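Local coordinates for carboxyvinyl-carboxyphosphonate phosphorylmutase (Bacillus anthracis, PDB 4IQD), which is probably an enzyme of the phosphoenolpyruvate phosphomutase family, built on a TIM barrel and holding pyruvic acid in several pockets of the model, at residues E79-L84 with A116-V121; D83-R86 with P91-V94; L53-A58 with T75-R80; R108-M113 with P158-V163. All coordinates share one frame; numbering follows the deposited sequence.

Overall arrangement
Helix 74-88 is shared by interactions 1, 2 and 3. It packs on strands 53-55 and 92-95 of the TIM barrel and on the turn that leads into the neighbouring parallel strand 120-124. The centres of interactions 1 and 2 are about 4 Å apart, and Ala-120 O of one lies 2.9 Å from Val-94 N of the other. Interaction 4 extends the layer by one strand through helix 103-115 and the loop before strand 161-166; its centre is about 10 Å from that of interaction 1. Interactions 1 to 3 all include residues at the chain F pyruvic acid, between the subunits. Interaction 3 also reaches the chain C pyruvic acid.

Interaction 1 of 4, residues E79-L84 with A116-V121; sequences ERARDL and AKVAAV. With PYR (pyruvic acid), chain F.
Ala-81 and Arg-82 of helix 74-88 pack on Ala-116 and Val-118, where helix 103-115 ends and the chain turns toward strand 120-124 of the TIM barrel. The turn is a Schellman motif. Lys-117 takes the positive phi (63°), and two bonds run back into the last helical turn.

The contacts across the pair are apolar. Ala-81 CB points at the turn and meets Val-118 CG2 at 3.9 Å. Val-118 has CG1 anti to the backbone N (chi1 174°), which leaves CG2 as the branch facing the helix. Val-94 of strand 92-95 touches both side chains. The aliphatic part of Arg-82 lies alongside Ala-116, with Arg-82 CD 3.7 Å from Ala-116 CA. Its chain is bent at chi2 and chi3, and the guanidinium sits obliquely to that residue.

The polar contacts are on another side of the helix, at the chain F pyruvic acid. Arg-80 NE donates to ligand O3 in a nearly straight bond (172°). The distance from Arg-80 NE to ligand O3, 2.4 Å, is very short, so the exact placement is doubtful. A weak bond joins Arg-80 NH2 to ligand OXT at 3.4 Å. Arg-80 of the second subunit also bonds to the ligand. Glu-79 OE2 approaches the methyl CB of the ligand at 3.6 Å, and Asp-83 OD2 lies 3.1 Å from O3.

Interaction 2 of 4, residues D83-R86 with P91-V94; sequences DLVR and PVLV. With PYR (pyruvic acid), chain F.
Val-85 on helix 74-88 and Val-92 on strand 92-95 have the nearest backbones of the pair, with CA atoms 7.0 Å apart, and four residues, the first two still helical, separate the two segments. The contacts between them are made by side chains.

Val-92 carries the strand's part. Its side chain points at the helix and uses both methyl groups. CG1 is anti to the backbone N (chi1 173°) and CG2 lies beside it, which spreads the two methyls over two helix residues. Val-92 CG1 meets Leu-84 CD2 at 4.0 Å. Val-92 CG2 lies 4.1 Å from Leu-84 CB and 4.2 Å from Val-85 CG2. The Leu-84 side chain crosses that of Val-92 at about a right angle, while Val-85 comes in at a slant. These are ordinary van der Waals distances with no polar atom among them. Leu-53 of the adjoining strand also touches Val-92. Leu-17 of helix 14-26 and Lys-117 touch Val-85.

The next strand residue, Leu-93, touches Tyr-54, Ala-120 and Gln-122 instead. Asp-83 precedes Leu-84 and has its carboxylate at the chain F pyruvic acid, while Leu-84 points toward the strand. The helix therefore has an apolar face on the sheet and a polar face at the ligand. Strand 53-55, helix 74-88 and strand 92-95 form a beta-alpha-beta crossover between neighbouring parallel strands, the repeating unit of the TIM barrel.

Interaction 3 of 4, residues L53-A58 with T75-R80; sequences LYLSGA and TEVAER. With PYR (pyruvic acid), chain F; PYR (pyruvic acid), chain C.
Leu-55 has CG anti to the backbone N (chi1 -175°), which sends its two methyls from strand 53-55 out to Val-77 and Arg-80 of helix 74-88. Leu-55 CD2 rests against the helix backbone, 3.7 Å from Val-77 O, and lies 4.1 Å from Val-77 CG1. The other branch, Leu-55 CD1, meets Arg-80 CG at 4.1 Å, with the two side chains at about a right angle. Arg-80 starts toward the strand but bends at chi2 (58°) and chi3 (60°). Its methylene part stays on the leucine, and its guanidinium turns off to the chain F pyruvic acid. Arg-80 NH1 also bonds to His-37 O, a second grip on the flat group.

The residues on either side of Leu-55 serve a different site. Ser-56 OG donates to O of the chain C pyruvic acid at 2.9 Å. The same serine oxygen caps helix 57-63 by bonding to the backbone N of Ala-59, with Ser-56 as the N-cap residue. Ala-58 CB is 3.4 Å from that ligand O. Tyr-54 OH lies 3.5 Å from OXT of the same pyruvic acid, at the edge of the ring; the hydroxyl is hydrogen-bonded to Gln-122 OE1.

Leu-55 lies between residues of two ligand sites, with Tyr-54 and Ser-56 beside it in the chain and Arg-80 across the contact. Strand 53-55 runs beside strand 92-95, whose Val-94 touches Val-77. Met-113 of helix 103-115 also touches Val-77, and Tyr-60 of helix 57-63 lies against Arg-80.

Interaction 4 of 4, residues R108-M113 with P158-V163; sequences RTAVEM and PSLYIV
Leu-160 packs on Ala-110 and Met-113 of helix 103-115, just before the chain enters strand 161-166 of the TIM barrel. The helix comes directly before strand 120-124 in the chain. Strand 161-166 is the next one across the parallel sheet, so this contact joins an outer helix to the loop leading into the strand beyond its own.

The contact is apolar and runs mainly through one methyl. Leu-160 CD2 lies over the helix backbone, 3.9 Å from Ala-110 O, and is 4.3 Å from Ala-110 CB. It is also 4.4 Å from Met-113 CB. The first torsion of Leu-160 is off a staggered position (chi1 -141°), with the side chain directed at the helix. The other methyl, Leu-160 CD1, faces the turn after the helix, 3.4 Å from Val-118 O. Gln-14 of helix 14-26 touches Leu-160 as well. Met-113 is modelled as selenomethionine. Its chain bends away from Leu-160 beyond CB, and it touches Ala-78 of helix 74-88 and Val-118.

Backbone hydrogen bonds place the strand in the sheet: Tyr-161 and Val-163 bond to Val-121, and Val-163 also bonds to Ile-123.

A polar pair lies elsewhere on the helix, where Glu-112 OE2 forms a salt bridge with Arg-108 NH1 at 2.9 Å.

Interaction 1 of 4, residues E79-L84 with A116-V121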
loop_
_atom_site.group_PDB
_atom_site.type_symbol
_atom_site.label_atom_id
_atom_site.label_comp_id
_atom_site.label_asym_id
_atom_site.label_seq_id
_atom_site.Cartn_x
_atom_site.Cartn_y
_atom_site.Cartn_z
ATOM N N GLU A 79 8.429 3.573 -9.082
ATOM C CA GLU A 79 7.155 2.959 -9.450
ATOM C C GLU A 79 6.027 3.338 -8.495
ATOM O O GLU A 79 4.910 3.601 -8.924
ATOM C CB GLU A 79 7.276 1.440 -9.530
ATOM C CG GLU A 79 7.506 0.912 -10.931
ATOM C CD GLU A 79 6.922 -0.473 -11.130
ATOM O OE1 GLU A 79 6.472 -0.771 -12.257
ATOM O OE2 GLU A 79 6.906 -1.261 -10.160
ATOM N N ARG A 80 6.313 3.352 -7.200
ATOM C CA ARG A 80 5.311 3.779 -6.234
ATOM C C ARG A 80 4.995 5.254 -6.453
ATOM O O ARG A 80 3.858 5.685 -6.281
ATOM C CB ARG A 80 5.788 3.527 -4.802
ATOM C CG ARG A 80 4.775 3.880 -3.715
ATOM C CD ARG A 80 3.455 3.124 -3.863
ATOM N NE ARG A 80 3.612 1.672 -3.810
ATOM C CZ ARG A 80 3.630 0.955 -2.690
ATOM N NH1 ARG A 80 3.512 1.553 -1.514
ATOM N NH2 ARG A 80 3.774 -0.362 -2.745
ATOM N N ALA A 81 6.005 6.022 -6.851
ATOM C CA ALA A 81 5.816 7.437 -7.141
ATOM C C ALA A 81 4.934 7.600 -8.367
ATOM O O ALA A 81 4.138 8.535 -8.450
ATOM C CB ALA A 81 7.156 8.122 -7.353
ATOM N N ARG A 82 5.086 6.681 -9.315
ATOM C CA ARG A 82 4.241 6.642 -10.498
ATOM C C ARG A 82 2.798 6.534 -10.049
ATOM O O ARG A 82 1.944 7.299 -10.493
ATOM C CB ARG A 82 4.585 5.426 -11.352
ATOM C CG ARG A 82 4.436 5.624 -12.841
ATOM C CD ARG A 82 5.806 5.648 -13.486
ATOM N NE ARG A 82 5.849 4.886 -14.730
ATOM C CZ ARG A 82 5.772 5.428 -15.940
ATOM N NH1 ARG A 82 5.649 6.742 -16.073
ATOM N NH2 ARG A 82 5.820 4.658 -17.018
ATOM N N ASP A 83 2.546 5.580 -9.158
ATOM C CA ASP A 83 1.215 5.332 -8.618
ATOM C C ASP A 83 0.584 6.606 -8.092
ATOM O O ASP A 83 -0.601 6.854 -8.298
ATOM C CB ASP A 83 1.282 4.316 -7.480
ATOM C CG ASP A 83 1.691 2.939 -7.946
ATOM O OD1 ASP A 83 2.035 2.786 -9.138
ATOM O OD2 ASP A 83 1.677 2.011 -7.111
ATOM N N LEU A 84 1.390 7.412 -7.414
ATOM C CA LEU A 84 0.902 8.637 -6.802
ATOM C C LEU A 84 0.444 9.641 -7.848
ATOM O O LEU A 84 -0.683 10.116 -7.797
ATOM C CB LEU A 84 1.964 9.249 -5.887
ATOM C CG LEU A 84 1.902 8.822 -4.419
ATOM C CD1 LEU A 84 2.012 7.316 -4.262
ATOM C CD2 LEU A 84 2.972 9.532 -3.600
ATOM N N ALA A 116 8.557 9.237 -14.201
ATOM C CA ALA A 116 7.383 9.020 -13.362
ATOM C C ALA A 116 6.572 10.301 -13.188
ATOM O O ALA A 116 5.553 10.306 -12.498
ATOM C CB ALA A 116 7.793 8.464 -12.007
ATOM N N LYS A 117 7.034 11.374 -13.826
ATOM C CA LYS A 117 6.426 12.701 -13.722
ATOM C C LYS A 117 6.502 13.245 -12.300
ATOM O O LYS A 117 5.630 13.996 -11.864
ATOM C CB LYS A 117 4.983 12.702 -14.237
ATOM C CG LYS A 117 4.842 12.199 -15.664
ATOM C CD LYS A 117 3.483 11.554 -15.892
ATOM C CE LYS A 117 2.382 12.589 -15.998
ATOM N NZ LYS A 117 2.407 13.288 -17.315
ATOM N N VAL A 118 7.548 12.856 -11.581
ATOM C CA VAL A 118 7.797 13.397 -10.256
ATOM C C VAL A 118 8.132 14.877 -10.388
ATOM O O VAL A 118 8.886 15.271 -11.277
ATOM C CB VAL A 118 8.953 12.656 -9.559
ATOM C CG1 VAL A 118 9.306 13.320 -8.257
ATOM C CG2 VAL A 118 8.579 11.204 -9.325
ATOM N N ALA A 119 7.554 15.694 -9.513
ATOM C CA ALA A 119 7.768 17.137 -9.554
ATOM C C ALA A 119 9.061 17.576 -8.865
ATOM O O ALA A 119 9.697 18.533 -9.299
ATOM C CB ALA A 119 6.579 17.862 -8.950
ATOM N N ALA A 120 9.439 16.877 -7.797
ATOM C CA ALA A 120 10.610 17.249 -7.000
ATOM C C ALA A 120 11.219 16.050 -6.281
ATOM O O ALA A 120 10.538 15.063 -6.021
ATOM C CB ALA A 120 10.241 18.324 -5.992
ATOM N N VAL A 121 12.505 16.147 -5.955
ATOM C CA VAL A 121 13.190 15.089 -5.220
ATOM C C VAL A 121 13.982 15.641 -4.046
ATOM O O VAL A 121 14.512 16.751 -4.104
ATOM C CB VAL A 121 14.146 14.283 -6.121
ATOM C CG1 VAL A 121 13.358 13.407 -7.090
ATOM C CG2 VAL A 121 15.101 15.212 -6.865
HETATM C C PYR F . 4.033 -1.838 -6.518
HETATM O O PYR F . 4.678 -2.636 -7.334
HETATM O OXT PYR F . 3.391 -2.330 -5.487
HETATM C CA PYR F . 4.039 -0.468 -6.747
HETATM O O3 PYR F . 3.913 0.367 -5.746
HETATM C CB PYR F . 4.190 0.054 -8.144
#

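Interaction 2 of 4, residues D83-R86 with P91-V94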
loop_
_atom_site.group_PDB
_atom_site.type_symbol
_atom_site.label_atom_id
_atom_site.label_comp_id
_atom_site.label_asym_id
_atom_site.label_seq_id
_atom_site.Cartn_x
_atom_site.Cartn_y
_atom_site.Cartn_z
ATOM N N ASP A 83 2.546 5.580 -9.158
ATOM C CA ASP A 83 1.215 5.332 -8.618
ATOM C C ASP A 83 0.584 6.606 -8.092
ATOM O O ASP A 83 -0.601 6.854 -8.298
ATOM C CB ASP A 83 1.282 4.316 -7.480
ATOM C CG ASP A 83 1.691 2.939 -7.946
ATOM O OD1 ASP A 83 2.035 2.786 -9.138
ATOM O OD2 ASP A 83 1.677 2.011 -7.111
ATOM N N LEU A 84 1.390 7.412 -7.414
ATOM C CA LEU A 84 0.902 8.637 -6.802
ATOM C C LEU A 84 0.444 9.641 -7.848
ATOM O O LEU A 84 -0.683 10.116 -7.797
ATOM C CB LEU A 84 1.964 9.249 -5.887
ATOM C CG LEU A 84 1.902 8.822 -4.419
ATOM C CD1 LEU A 84 2.012 7.316 -4.262
ATOM C CD2 LEU A 84 2.972 9.532 -3.600
ATOM N N VAL A 85 1.316 9.952 -8.799
ATOM C CA VAL A 85 0.979 10.901 -9.852
ATOM C C VAL A 85 -0.173 10.396 -10.723
ATOM O O VAL A 85 -1.121 11.134 -10.991
ATOM C CB VAL A 85 2.198 11.212 -10.741
ATOM C CG1 VAL A 85 1.835 12.251 -11.795
ATOM C CG2 VAL A 85 3.359 11.701 -9.892
ATOM N N ARG A 86 -0.086 9.135 -11.144
ATOM C CA ARG A 86 -1.107 8.506 -11.982
ATOM C C ARG A 86 -2.488 8.633 -11.367
ATOM O O ARG A 86 -3.499 8.655 -12.069
ATOM C CB ARG A 86 -0.807 7.016 -12.174
ATOM C CG ARG A 86 0.314 6.682 -13.150
ATOM C CD ARG A 86 0.558 5.173 -13.183
ATOM N NE ARG A 86 1.456 4.763 -14.259
ATOM C CZ ARG A 86 1.733 3.497 -14.561
ATOM N NH1 ARG A 86 2.558 3.212 -15.559
ATOM N NH2 ARG A 86 1.182 2.510 -13.869
ATOM N N PRO A 91 1.659 17.456 -7.793
ATOM C CA PRO A 91 3.114 17.489 -7.645
ATOM C C PRO A 91 3.525 16.622 -6.468
ATOM O O PRO A 91 2.962 16.751 -5.383
ATOM C CB PRO A 91 3.403 18.958 -7.328
ATOM C CG PRO A 91 2.215 19.704 -7.825
ATOM C CD PRO A 91 1.059 18.789 -7.619
ATOM N N VAL A 92 4.490 15.740 -6.684
ATOM C CA VAL A 92 4.944 14.855 -5.628
ATOM C C VAL A 92 6.438 15.014 -5.393
ATOM O O VAL A 92 7.236 14.898 -6.321
ATOM C CB VAL A 92 4.628 13.386 -5.957
ATOM C CG1 VAL A 92 5.261 12.462 -4.935
ATOM C CG2 VAL A 92 3.124 13.175 -6.014
ATOM N N LEU A 93 6.794 15.305 -4.147
ATOM C CA LEU A 93 8.182 15.347 -3.712
ATOM C C LEU A 93 8.591 13.974 -3.203
ATOM O O LEU A 93 7.982 13.431 -2.279
ATOM C CB LEU A 93 8.362 16.393 -2.612
ATOM C CG LEU A 93 9.656 16.401 -1.799
ATOM C CD1 LEU A 93 10.869 16.732 -2.661
ATOM C CD2 LEU A 93 9.524 17.391 -0.658
ATOM N N VAL A 94 9.626 13.417 -3.813
ATOM C CA VAL A 94 10.065 12.076 -3.478
ATOM C C VAL A 94 11.402 12.079 -2.758
ATOM O O VAL A 94 12.389 12.613 -3.253
ATOM C CB VAL A 94 10.179 11.208 -4.734
ATOM C CG1 VAL A 94 10.776 9.857 -4.390
ATOM C CG2 VAL A 94 8.817 11.055 -5.384
HETATM C C PYR F . 4.033 -1.838 -6.518
HETATM O O PYR F . 4.678 -2.636 -7.334
HETATM O OXT PYR F . 3.391 -2.330 -5.487
HETATM C CA PYR F . 4.039 -0.468 -6.747
HETATM O O3 PYR F . 3.913 0.367 -5.746
HETATM C CB PYR F . 4.190 0.054 -8.144
#

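Interaction 3 of 4, residues L53-A58 with T75-R80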
loop_
_atom_site.group_PDB
_atom_site.type_symbol
_atom_site.label_atom_id
_atom_site.label_comp_id
_atom_site.label_asym_id
_atom_site.label_seq_id
_atom_site.Cartn_x
_atom_site.Cartn_y
_atom_site.Cartn_z
ATOM N N LEU A 53 2.114 16.229 -2.638
ATOM C CA LEU A 53 2.211 14.993 -1.875
ATOM C C LEU A 53 3.659 14.630 -1.634
ATOM O O LEU A 53 4.542 15.079 -2.355
ATOM C CB LEU A 53 1.516 13.848 -2.610
ATOM C CG LEU A 53 0.006 13.946 -2.790
ATOM C CD1 LEU A 53 -0.481 12.748 -3.571
ATOM C CD2 LEU A 53 -0.694 14.032 -1.448
ATOM N N TYR A 54 3.892 13.809 -0.618
ATOM C CA TYR A 54 5.240 13.411 -0.253
ATOM C C TYR A 54 5.364 11.897 -0.217
ATOM O O TYR A 54 4.514 11.207 0.336
ATOM C CB TYR A 54 5.598 13.997 1.115
ATOM C CG TYR A 54 7.029 13.779 1.553
ATOM C CD1 TYR A 54 8.077 14.450 0.934
ATOM C CD2 TYR A 54 7.332 12.927 2.606
ATOM C CE1 TYR A 54 9.388 14.265 1.341
ATOM C CE2 TYR A 54 8.639 12.740 3.020
ATOM C CZ TYR A 54 9.664 13.407 2.384
ATOM O OH TYR A 54 10.967 13.220 2.794
ATOM N N LEU A 55 6.424 11.384 -0.824
ATOM C CA LEU A 55 6.734 9.971 -0.714
ATOM C C LEU A 55 7.992 9.795 0.124
ATOM O O LEU A 55 9.094 10.097 -0.327
ATOM C CB LEU A 55 6.927 9.351 -2.093
ATOM C CG LEU A 55 7.140 7.840 -2.094
ATOM C CD1 LEU A 55 5.941 7.132 -1.483
ATOM C CD2 LEU A 55 7.406 7.339 -3.503
ATOM N N SER A 56 7.819 9.323 1.353
ATOM C CA SER A 56 8.942 9.146 2.268
ATOM C C SER A 56 9.480 7.726 2.209
ATOM O O SER A 56 8.714 6.771 2.098
ATOM C CB SER A 56 8.521 9.472 3.698
ATOM O OG SER A 56 8.535 8.313 4.512
ATOM N N GLY A 57 10.798 7.591 2.289
ATOM C CA GLY A 57 11.422 6.282 2.283
ATOM C C GLY A 57 10.933 5.470 3.461
ATOM O O GLY A 57 10.700 4.266 3.355
ATOM N N ALA A 58 10.760 6.152 4.588
ATOM C CA ALA A 58 10.303 5.522 5.817
ATOM C C ALA A 58 8.962 4.833 5.616
ATOM O O ALA A 58 8.830 3.633 5.849
ATOM C CB ALA A 58 10.206 6.551 6.928
ATOM N N THR A 75 14.292 1.886 -8.693
ATOM C CA THR A 75 13.219 1.401 -9.558
ATOM C C THR A 75 11.911 1.235 -8.788
ATOM O O THR A 75 10.841 1.603 -9.274
ATOM C CB THR A 75 13.591 0.052 -10.206
ATOM O OG1 THR A 75 14.801 0.197 -10.958
ATOM C CG2 THR A 75 12.479 -0.425 -11.134
ATOM N N GLU A 76 12.009 0.681 -7.583
ATOM C CA GLU A 76 10.848 0.467 -6.727
ATOM C C GLU A 76 10.223 1.786 -6.304
ATOM O O GLU A 76 9.007 1.957 -6.362
ATOM C CB GLU A 76 11.247 -0.321 -5.480
ATOM C CG GLU A 76 11.619 -1.766 -5.749
ATOM C CD GLU A 76 12.248 -2.437 -4.547
ATOM O OE1 GLU A 76 13.122 -1.814 -3.913
ATOM O OE2 GLU A 76 11.869 -3.584 -4.234
ATOM N N VAL A 77 11.067 2.715 -5.866
ATOM C CA VAL A 77 10.603 4.012 -5.397
ATOM C C VAL A 77 9.958 4.802 -6.531
ATOM O O VAL A 77 8.945 5.475 -6.336
ATOM C CB VAL A 77 11.756 4.827 -4.789
ATOM C CG1 VAL A 77 11.251 6.159 -4.263
ATOM C CG2 VAL A 77 12.426 4.034 -3.679
ATOM N N ALA A 78 10.540 4.698 -7.722
ATOM C CA ALA A 78 10.028 5.404 -8.889
ATOM C C ALA A 78 8.677 4.851 -9.350
ATOM O O ALA A 78 7.872 5.573 -9.937
ATOM C CB ALA A 78 11.043 5.358 -10.020
ATOM N N GLU A 79 8.429 3.573 -9.082
ATOM C CA GLU A 79 7.155 2.959 -9.450
ATOM C C GLU A 79 6.027 3.338 -8.495
ATOM O O GLU A 79 4.910 3.601 -8.924
ATOM C CB GLU A 79 7.276 1.440 -9.530
ATOM C CG GLU A 79 7.506 0.912 -10.931
ATOM C CD GLU A 79 6.922 -0.473 -11.130
ATOM O OE1 GLU A 79 6.472 -0.771 -12.257
ATOM O OE2 GLU A 79 6.906 -1.261 -10.160
ATOM N N ARG A 80 6.313 3.352 -7.200
ATOM C CA ARG A 80 5.311 3.779 -6.234
ATOM C C ARG A 80 4.995 5.254 -6.453
ATOM O O ARG A 80 3.858 5.685 -6.281
ATOM C CB ARG A 80 5.788 3.527 -4.802
ATOM C CG ARG A 80 4.775 3.880 -3.715
ATOM C CD ARG A 80 3.455 3.124 -3.863
ATOM N NE ARG A 80 3.612 1.672 -3.810
ATOM C CZ ARG A 80 3.630 0.955 -2.690
ATOM N NH1 ARG A 80 3.512 1.553 -1.514
ATOM N NH2 ARG A 80 3.774 -0.362 -2.745
HETATM C C PYR F . 4.033 -1.838 -6.518
HETATM O O PYR F . 4.678 -2.636 -7.334
HETATM O OXT PYR F . 3.391 -2.330 -5.487
HETATM C CA PYR F . 4.039 -0.468 -6.747
HETATM O O3 PYR F . 3.913 0.367 -5.746
HETATM C CB PYR F . 4.190 0.054 -8.144
HETATM C C PYR C . 11.175 10.574 6.491
HETATM O O PYR C . 10.033 9.941 6.406
HETATM O OXT PYR C . 11.787 10.945 5.392
HETATM C CA PYR C . 11.725 10.833 7.748
HETATM O O3 PYR C . 12.911 11.376 7.860
HETATM C CB PYR C . 10.950 10.496 8.988
#

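Interaction 4 of 4, residues R108-M113 with P158-V163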
loop_
_atom_site.group_PDB
_atom_site.type_symbol
_atom_site.label_atom_id
_atom_site.label_comp_id
_atom_site.label_asym_id
_atom_site.label_seq_id
_atom_site.Cartn_x
_atom_site.Cartn_y
_atom_site.Cartn_z
ATOM N N ARG A 108 20.707 8.435 -12.967
ATOM C CA ARG A 108 19.651 7.541 -13.439
ATOM C C ARG A 108 18.384 7.684 -12.601
ATOM O O ARG A 108 17.271 7.634 -13.124
ATOM C CB ARG A 108 20.125 6.083 -13.444
ATOM C CG ARG A 108 18.996 5.066 -13.344
ATOM C CD ARG A 108 19.112 3.970 -14.389
ATOM N NE ARG A 108 17.938 3.100 -14.393
ATOM C CZ ARG A 108 17.953 1.813 -14.060
ATOM N NH1 ARG A 108 16.830 1.107 -14.094
ATOM N NH2 ARG A 108 19.088 1.228 -13.701
ATOM N N THR A 109 18.566 7.858 -11.297
ATOM C CA THR A 109 17.450 8.095 -10.397
ATOM C C THR A 109 16.670 9.322 -10.853
ATOM O O THR A 109 15.441 9.317 -10.868
ATOM C CB THR A 109 17.938 8.286 -8.949
ATOM O OG1 THR A 109 18.506 7.059 -8.479
ATOM C CG2 THR A 109 16.788 8.681 -8.040
ATOM N N ALA A 110 17.399 10.360 -11.257
ATOM C CA ALA A 110 16.794 11.599 -11.729
ATOM C C ALA A 110 15.941 11.378 -12.972
ATOM O O ALA A 110 14.858 11.946 -13.093
ATOM C CB ALA A 110 17.864 12.647 -12.001
ATOM N N VAL A 111 16.427 10.558 -13.894
ATOM C CA VAL A 111 15.684 10.280 -15.117
ATOM C C VAL A 111 14.417 9.503 -14.806
ATOM O O VAL A 111 13.348 9.811 -15.327
ATOM C CB VAL A 111 16.513 9.463 -16.115
ATOM C CG1 VAL A 111 15.735 9.263 -17.402
ATOM C CG2 VAL A 111 17.829 10.151 -16.394
ATOM N N GLU A 112 14.549 8.492 -13.955
ATOM C CA GLU A 112 13.422 7.643 -13.586
ATOM C C GLU A 112 12.312 8.440 -12.919
ATOM O O GLU A 112 11.134 8.156 -13.112
ATOM C CB GLU A 112 13.877 6.518 -12.659
ATOM C CG GLU A 112 14.770 5.483 -13.317
ATOM C CD GLU A 112 15.259 4.442 -12.332
ATOM O OE1 GLU A 112 15.406 4.780 -11.140
ATOM O OE2 GLU A 112 15.488 3.287 -12.748
HETATM N N MSE A 113 12.690 9.440 -12.129
HETATM C CA MSE A 113 11.704 10.278 -11.457
HETATM C C MSE A 113 11.001 11.211 -12.443
HETATM O O MSE A 113 9.804 11.458 -12.328
HETATM C CB MSE A 113 12.353 11.072 -10.320
HETATM C CG MSE A 113 12.952 10.197 -9.221
HETATM SE SE MSE A 113 11.665 9.004 -8.354
HETATM C CE MSE A 113 12.908 7.729 -7.570
ATOM N N PRO A 158 16.999 19.039 -15.665
ATOM C CA PRO A 158 16.844 20.443 -15.270
ATOM C C PRO A 158 15.399 20.793 -14.936
ATOM O O PRO A 158 15.141 21.861 -14.387
ATOM C CB PRO A 158 17.293 21.214 -16.519
ATOM C CG PRO A 158 18.019 20.212 -17.369
ATOM C CD PRO A 158 17.350 18.908 -17.087
ATOM N N SER A 159 14.471 19.900 -15.263
ATOM C CA SER A 159 13.055 20.140 -15.016
ATOM C C SER A 159 12.647 19.652 -13.632
ATOM O O SER A 159 11.476 19.690 -13.270
ATOM C CB SER A 159 12.207 19.451 -16.086
ATOM O OG SER A 159 12.563 18.084 -16.212
ATOM N N LEU A 160 13.628 19.200 -12.860
ATOM C CA LEU A 160 13.372 18.618 -11.550
ATOM C C LEU A 160 13.698 19.595 -10.423
ATOM O O LEU A 160 14.831 20.054 -10.295
ATOM C CB LEU A 160 14.193 17.340 -11.384
ATOM C CG LEU A 160 13.536 16.167 -10.661
ATOM C CD1 LEU A 160 12.193 15.821 -11.292
ATOM C CD2 LEU A 160 14.460 14.966 -10.694
ATOM N N TYR A 161 12.694 19.905 -9.611
ATOM C CA TYR A 161 12.869 20.777 -8.458
ATOM C C TYR A 161 13.643 20.005 -7.403
ATOM O O TYR A 161 13.320 18.859 -7.107
ATOM C CB TYR A 161 11.500 21.189 -7.922
ATOM C CG TYR A 161 11.499 22.335 -6.934
ATOM C CD1 TYR A 161 11.381 23.652 -7.366
ATOM C CD2 TYR A 161 11.577 22.098 -5.569
ATOM C CE1 TYR A 161 11.361 24.701 -6.467
ATOM C CE2 TYR A 161 11.556 23.140 -4.662
ATOM C CZ TYR A 161 11.450 24.439 -5.116
ATOM O OH TYR A 161 11.428 25.475 -4.214
ATOM N N ILE A 162 14.682 20.617 -6.848
ATOM C CA ILE A 162 15.531 19.902 -5.910
ATOM C C ILE A 162 15.444 20.440 -4.499
ATOM O O ILE A 162 15.709 21.616 -4.253
ATOM C CB ILE A 162 17.002 19.962 -6.310
ATOM C CG1 ILE A 162 17.194 19.460 -7.738
ATOM C CG2 ILE A 162 17.827 19.140 -5.341
ATOM C CD1 ILE A 162 18.619 19.559 -8.213
ATOM N N VAL A 163 15.084 19.564 -3.570
ATOM C CA VAL A 163 15.171 19.880 -2.156
ATOM C C VAL A 163 16.362 19.136 -1.566
ATOM O O VAL A 163 16.487 17.926 -1.734
ATOM C CB VAL A 163 13.884 19.483 -1.407
ATOM C CG1 VAL A 163 14.060 19.670 0.090
ATOM C CG2 VAL A 163 12.702 20.293 -1.920
#